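Local coordinates for protein scribble homolog (Homo sapiens, PDB 6EEY) that serves as a cell-polarity scaffold whose fourth PDZ domain, seen here with an engineered substitution, probably helps bind the C-terminal tails of partners such as the alpha1D-adrenergic receptor, at residues L61-N67 and L90-C95; E15-I19 and T48-R53. The protein carries 1 engineered substitution. One frame throughout, in Å; residues are numbered along the deposited sequence.

Contact 1: L61-N67 and L90-C95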
loop_
_atom_site.group_PDB
_atom_site.type_symbol
_atom_site.label_atom_id
_atom_site.label_comp_id
_atom_site.label_asym_id
_atom_site.label_seq_id
_atom_site.Cartn_x
_atom_site.Cartn_y
_atom_site.Cartn_z
ATOM N N LEU A 61 0.270 4.631 -7.618
ATOM C CA LEU A 61 -0.489 5.274 -6.565
ATOM C C LEU A 61 0.330 5.354 -5.288
ATOM O O LEU A 61 1.067 4.429 -4.934
ATOM C CB LEU A 61 -1.770 4.507 -6.261
ATOM C CG LEU A 61 -2.792 4.499 -7.387
ATOM C CD1 LEU A 61 -4.004 3.718 -6.964
ATOM C CD2 LEU A 61 -3.194 5.892 -7.817
ATOM N N ARG A 62 0.200 6.479 -4.602
ATOM C CA ARG A 62 0.739 6.661 -3.266
ATOM C C ARG A 62 -0.192 5.983 -2.275
ATOM O O ARG A 62 -1.410 6.175 -2.333
ATOM C CB ARG A 62 0.812 8.165 -2.994
ATOM C CG ARG A 62 1.163 8.600 -1.580
ATOM C CD ARG A 62 2.634 8.581 -1.382
ATOM N NE ARG A 62 3.033 9.062 -0.062
ATOM C CZ ARG A 62 3.464 10.286 0.226
ATOM N NH1 ARG A 62 3.538 11.231 -0.705
ATOM N NH2 ARG A 62 3.838 10.555 1.467
ATOM N N LEU A 63 0.363 5.167 -1.392
ATOM C CA LEU A 63 -0.402 4.418 -0.410
ATOM C C LEU A 63 -0.092 5.002 0.960
ATOM O O LEU A 63 1.046 4.902 1.436
ATOM C CB LEU A 63 0.018 2.961 -0.486
ATOM C CG LEU A 63 -0.694 2.040 0.474
ATOM C CD1 LEU A 63 -2.190 2.007 0.247
ATOM C CD2 LEU A 63 -0.122 0.639 0.331
ATOM N N LEU A 64 -1.089 5.635 1.578
ATOM C CA LEU A 64 -0.910 6.327 2.845
ATOM C C LEU A 64 -1.307 5.499 4.054
ATOM O O LEU A 64 -0.682 5.629 5.115
ATOM C CB LEU A 64 -1.717 7.621 2.873
ATOM C CG LEU A 64 -1.262 8.703 1.897
ATOM C CD1 LEU A 64 -2.247 9.842 1.848
ATOM C CD2 LEU A 64 0.107 9.243 2.279
ATOM N N GLU A 65 -2.332 4.669 3.931
ATOM C CA GLU A 65 -2.830 3.894 5.042
ATOM C C GLU A 65 -3.349 2.576 4.508
ATOM O O GLU A 65 -3.828 2.497 3.372
ATOM C CB GLU A 65 -4.002 4.555 5.775
ATOM C CG GLU A 65 -3.667 5.890 6.368
ATOM C CD GLU A 65 -4.786 6.497 7.196
ATOM O OE1 GLU A 65 -4.512 7.512 7.866
ATOM O OE2 GLU A 65 -5.913 5.982 7.199
ATOM N N VAL A 66 -3.286 1.566 5.353
ATOM C CA VAL A 66 -3.922 0.278 5.111
ATOM C C VAL A 66 -4.735 -0.019 6.353
ATOM O O VAL A 66 -4.214 0.060 7.466
ATOM C CB VAL A 66 -2.873 -0.823 4.880
ATOM C CG1 VAL A 66 -3.527 -2.185 4.715
ATOM C CG2 VAL A 66 -2.047 -0.520 3.651
ATOM N N ASN A 67 -6.003 -0.343 6.170
ATOM C CA ASN A 67 -6.908 -0.624 7.282
ATOM C C ASN A 67 -6.813 0.452 8.362
ATOM O O ASN A 67 -6.727 0.171 9.566
ATOM C CB ASN A 67 -6.705 -2.032 7.839
ATOM C CG ASN A 67 -7.248 -3.099 6.905
ATOM O OD1 ASN A 67 -7.996 -2.803 5.974
ATOM N ND2 ASN A 67 -6.900 -4.345 7.160
ATOM N N LEU A 90 -10.308 -5.303 2.521
ATOM C CA LEU A 90 -9.158 -4.571 3.017
ATOM C C LEU A 90 -9.306 -3.159 2.488
ATOM O O LEU A 90 -9.700 -2.959 1.337
ATOM C CB LEU A 90 -7.874 -5.250 2.562
ATOM C CG LEU A 90 -6.599 -4.604 3.103
ATOM C CD1 LEU A 90 -5.574 -5.669 3.447
ATOM C CD2 LEU A 90 -6.034 -3.618 2.089
ATOM N N THR A 91 -8.989 -2.176 3.307
ATOM C CA THR A 91 -9.157 -0.781 2.917
ATOM C C THR A 91 -7.798 -0.132 2.723
ATOM O O THR A 91 -6.860 -0.382 3.484
ATOM C CB THR A 91 -9.979 -0.042 3.974
ATOM O OG1 THR A 91 -11.296 -0.617 4.035
ATOM C CG2 THR A 91 -10.079 1.439 3.688
ATOM N N VAL A 92 -7.695 0.690 1.698
ATOM C CA VAL A 92 -6.484 1.456 1.465
ATOM C C VAL A 92 -6.854 2.916 1.306
ATOM O O VAL A 92 -7.929 3.257 0.794
ATOM C CB VAL A 92 -5.683 0.975 0.238
ATOM C CG1 VAL A 92 -5.143 -0.434 0.486
ATOM C CG2 VAL A 92 -6.520 1.027 -1.029
ATOM N N LEU A 93 -5.938 3.775 1.693
ATOM C CA LEU A 93 -6.040 5.214 1.468
ATOM C C LEU A 93 -4.942 5.579 0.493
ATOM O O LEU A 93 -3.759 5.380 0.795
ATOM C CB LEU A 93 -5.852 5.974 2.777
ATOM C CG LEU A 93 -6.147 7.471 2.736
ATOM C CD1 LEU A 93 -7.638 7.720 2.518
ATOM C CD2 LEU A 93 -5.684 8.158 4.001
ATOM N N VAL A 94 -5.322 6.065 -0.680
ATOM C CA VAL A 94 -4.385 6.267 -1.760
ATOM C C VAL A 94 -4.588 7.638 -2.377
ATOM O O VAL A 94 -5.599 8.302 -2.167
ATOM C CB VAL A 94 -4.520 5.204 -2.869
ATOM C CG1 VAL A 94 -4.220 3.847 -2.345
ATOM C CG2 VAL A 94 -5.902 5.215 -3.496
ATOM N N CYS A 95 -3.613 8.033 -3.182
ATOM C CA CYS A 95 -3.794 9.159 -4.083
ATOM C C CYS A 95 -2.851 9.070 -5.284
ATOM O O CYS A 95 -1.938 8.245 -5.352
ATOM C CB CYS A 95 -3.583 10.465 -3.327
ATOM S SG CYS A 95 -1.892 10.677 -2.857
ATOM O OXT CYS A 95 -3.006 9.844 -6.242
#
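The Glu65 carboxylate lies flat against Leu93: methyl CD2 sits over one face, 3.7 Å from Glu65 CD, the two side chains running side by side. The Asn67 side chain crosses Leu90 at about a right angle, with CG of Leu90 above its amide plane and offset, while Thr91 N gives its OD1 a nearly straight bond of 2.9 Å. Asn67 CG stands beside its own backbone N (chi1 -73°), which brings OD1 next to that N-H, itself bound to Thr91 O at 2.8 Å. The amide oxygen thus takes the place of a backbone carbonyl just as the chain turns out of the strand. Further along, Leu64 N to Leu93 O (2.8 Å) and Leu93 N to Glu65 O (3.0 Å) bracket a classic beta bulge, Leu64 and Glu65 both facing Leu93. On the buried face Leu63 crosses Val92 at about a right angle, its CD1 3.6 Å from Val92 CB, and Val66 reaches Leu82 and Leu83 of helix 76-83. With an alanine at Asn67, Thr91 N would probably be left without this acceptor. Two antiparallel strands are therefore joined by main-chain bonds, with apolar packing toward the core and one side-chain amide completing the pairing.

Contact 2: E15-I19 and T48-R53. Engineered in segment 15-19: Gly16 (natural residue Arg).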
loop_
_atom_site.group_PDB
_atom_site.type_symbol
_atom_site.label_atom_id
_atom_site.label_comp_id
_atom_site.label_asym_id
_atom_site.label_seq_id
_atom_site.Cartn_x
_atom_site.Cartn_y
_atom_site.Cartn_z
ATOM N N GLU A 15 -6.451 -14.103 2.094
ATOM C CA GLU A 15 -5.656 -13.608 0.980
ATOM C C GLU A 15 -5.125 -12.215 1.279
ATOM O O GLU A 15 -5.745 -11.446 2.004
ATOM C CB GLU A 15 -6.611 -13.536 -0.215
ATOM C CG GLU A 15 -6.029 -13.165 -1.524
ATOM C CD GLU A 15 -7.073 -12.876 -2.605
ATOM O OE1 GLU A 15 -8.304 -12.817 -2.360
ATOM O OE2 GLU A 15 -6.615 -12.718 -3.742
ATOM N N GLY A 16 -3.988 -11.867 0.688
ATOM C CA GLY A 16 -3.496 -10.507 0.744
ATOM C C GLY A 16 -4.110 -9.642 -0.343
ATOM O O GLY A 16 -4.879 -10.095 -1.185
ATOM N N LEU A 17 -3.740 -8.365 -0.345
ATOM C CA LEU A 17 -4.292 -7.471 -1.351
ATOM C C LEU A 17 -3.758 -7.778 -2.740
ATOM O O LEU A 17 -4.420 -7.453 -3.726
ATOM C CB LEU A 17 -4.002 -6.024 -0.969
ATOM C CG LEU A 17 -4.636 -4.991 -1.898
ATOM C CD1 LEU A 17 -6.147 -5.091 -1.957
ATOM C CD2 LEU A 17 -4.241 -3.611 -1.423
ATOM N N GLY A 18 -2.595 -8.397 -2.852
ATOM C CA GLY A 18 -2.050 -8.700 -4.152
ATOM C C GLY A 18 -1.376 -7.541 -4.845
ATOM O O GLY A 18 -1.461 -7.425 -6.064
ATOM N N ILE A 19 -0.713 -6.669 -4.098
ATOM C CA ILE A 19 0.080 -5.597 -4.675
ATOM C C ILE A 19 1.490 -5.690 -4.141
ATOM O O ILE A 19 1.744 -6.258 -3.082
ATOM C CB ILE A 19 -0.486 -4.198 -4.411
ATOM C CG1 ILE A 19 -0.505 -3.862 -2.923
ATOM C CG2 ILE A 19 -1.867 -4.091 -5.008
ATOM C CD1 ILE A 19 -0.808 -2.404 -2.647
ATOM N N THR A 48 -4.306 -11.493 -10.898
ATOM C CA THR A 48 -5.235 -12.424 -10.274
ATOM C C THR A 48 -5.421 -12.184 -8.784
ATOM O O THR A 48 -6.233 -12.881 -8.159
ATOM C CB THR A 48 -4.839 -13.894 -10.489
ATOM O OG1 THR A 48 -3.612 -14.176 -9.824
ATOM C CG2 THR A 48 -4.741 -14.255 -11.951
ATOM N N GLY A 49 -4.695 -11.243 -8.199
ATOM C CA GLY A 49 -4.903 -10.892 -6.813
ATOM C C GLY A 49 -6.087 -9.963 -6.619
ATOM O O GLY A 49 -6.738 -9.512 -7.553
ATOM N N ALA A 50 -6.362 -9.646 -5.361
ATOM C CA ALA A 50 -7.597 -8.940 -5.038
ATOM C C ALA A 50 -7.638 -7.553 -5.658
ATOM O O ALA A 50 -8.673 -7.131 -6.185
ATOM C CB ALA A 50 -7.780 -8.885 -3.521
ATOM N N ALA A 51 -6.527 -6.825 -5.609
ATOM C CA ALA A 51 -6.501 -5.498 -6.206
ATOM C C ALA A 51 -6.695 -5.568 -7.710
ATOM O O ALA A 51 -7.378 -4.724 -8.293
ATOM C CB ALA A 51 -5.172 -4.823 -5.876
ATOM N N GLY A 52 -6.095 -6.567 -8.342
ATOM C CA GLY A 52 -6.265 -6.736 -9.773
ATOM C C GLY A 52 -7.697 -7.046 -10.142
ATOM O O GLY A 52 -8.240 -6.477 -11.092
ATOM N N ARG A 53 -8.336 -7.937 -9.385
ATOM C CA ARG A 53 -9.717 -8.309 -9.662
ATOM C C ARG A 53 -10.650 -7.126 -9.497
ATOM O O ARG A 53 -11.609 -6.964 -10.260
ATOM C CB ARG A 53 -10.154 -9.439 -8.727
ATOM C CG ARG A 53 -9.364 -10.706 -8.896
ATOM C CD ARG A 53 -10.003 -11.852 -8.180
ATOM N NE ARG A 53 -10.221 -11.644 -6.760
ATOM C CZ ARG A 53 -9.390 -12.007 -5.791
ATOM N NH1 ARG A 53 -9.741 -11.788 -4.550
ATOM N NH2 ARG A 53 -8.223 -12.563 -6.063
HETATM O O HOH W 1 -4.545 -11.187 -3.632
HETATM O O HOH W 2 -3.950 -7.895 -7.166
#
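Glu15 OE2 is held by Arg53 NH2 at 2.8 Å and by a water at 2.6 Å, while OE1 takes Arg53 NH1 at 2.8 Å and the backbone N of Ala12. Toward Arg53 both oxygens use their syn lone pairs, and the carboxylate and guanidinium planes, 24° apart, make an end-on, nearly coplanar salt bridge. Arg53 NH2 also bonds Thr48 O, which pins the rotation of the guanidinium, and Ala50 CA lies over one of its faces. Glu15 reaches across because its chain is extended, with CG opposite the backbone N (chi1 -175°). The same water donates to Gly16 O and accepts from Ala50 N, so the first turn of helix 50-54 is tied to the loop through it; the helix start would probably stabilise the carboxylate's charge. Leu17 O accepts directly from Ala51 N at 2.9 Å. Beside this bond, Ile19 CG2 is pressed tightly on Ala51 CB at 3.5 Å. Gly18, with its backbone at phi 80°, passes Gly49 at 4.5 Å between CA atoms, where a side chain would clash. Residues 16-19 correspond to the Gly-Leu-Gly-Phe-type carboxylate-binding loop of PDZ domains, here with Gly16 engineered in place of arginine, and helix 50-54 packs against it.

Overall arrangement
The two contacts follow one another along the chain: contact 2 closes at residue 53, and helix 50-54 leads on to strand 62-66, where contact 1 opens. Their centres lie about 14 Å apart, contact 1 nearer the middle of the domain. Leu17 joins them directly, its CD2 packing 3.8 Å from Val92 CG1 and 3.9 Å from Leu90 CD2, so the loop of contact 2 rests on the buried side of the last strand. Helix 76-83 touches both, through Val66 in one and Leu17 and Ile19 in the other. Contact 1 is thus one of the strand pairings of the PDZ sheet, while contact 2 shapes the loop at the end of its probable peptide groove.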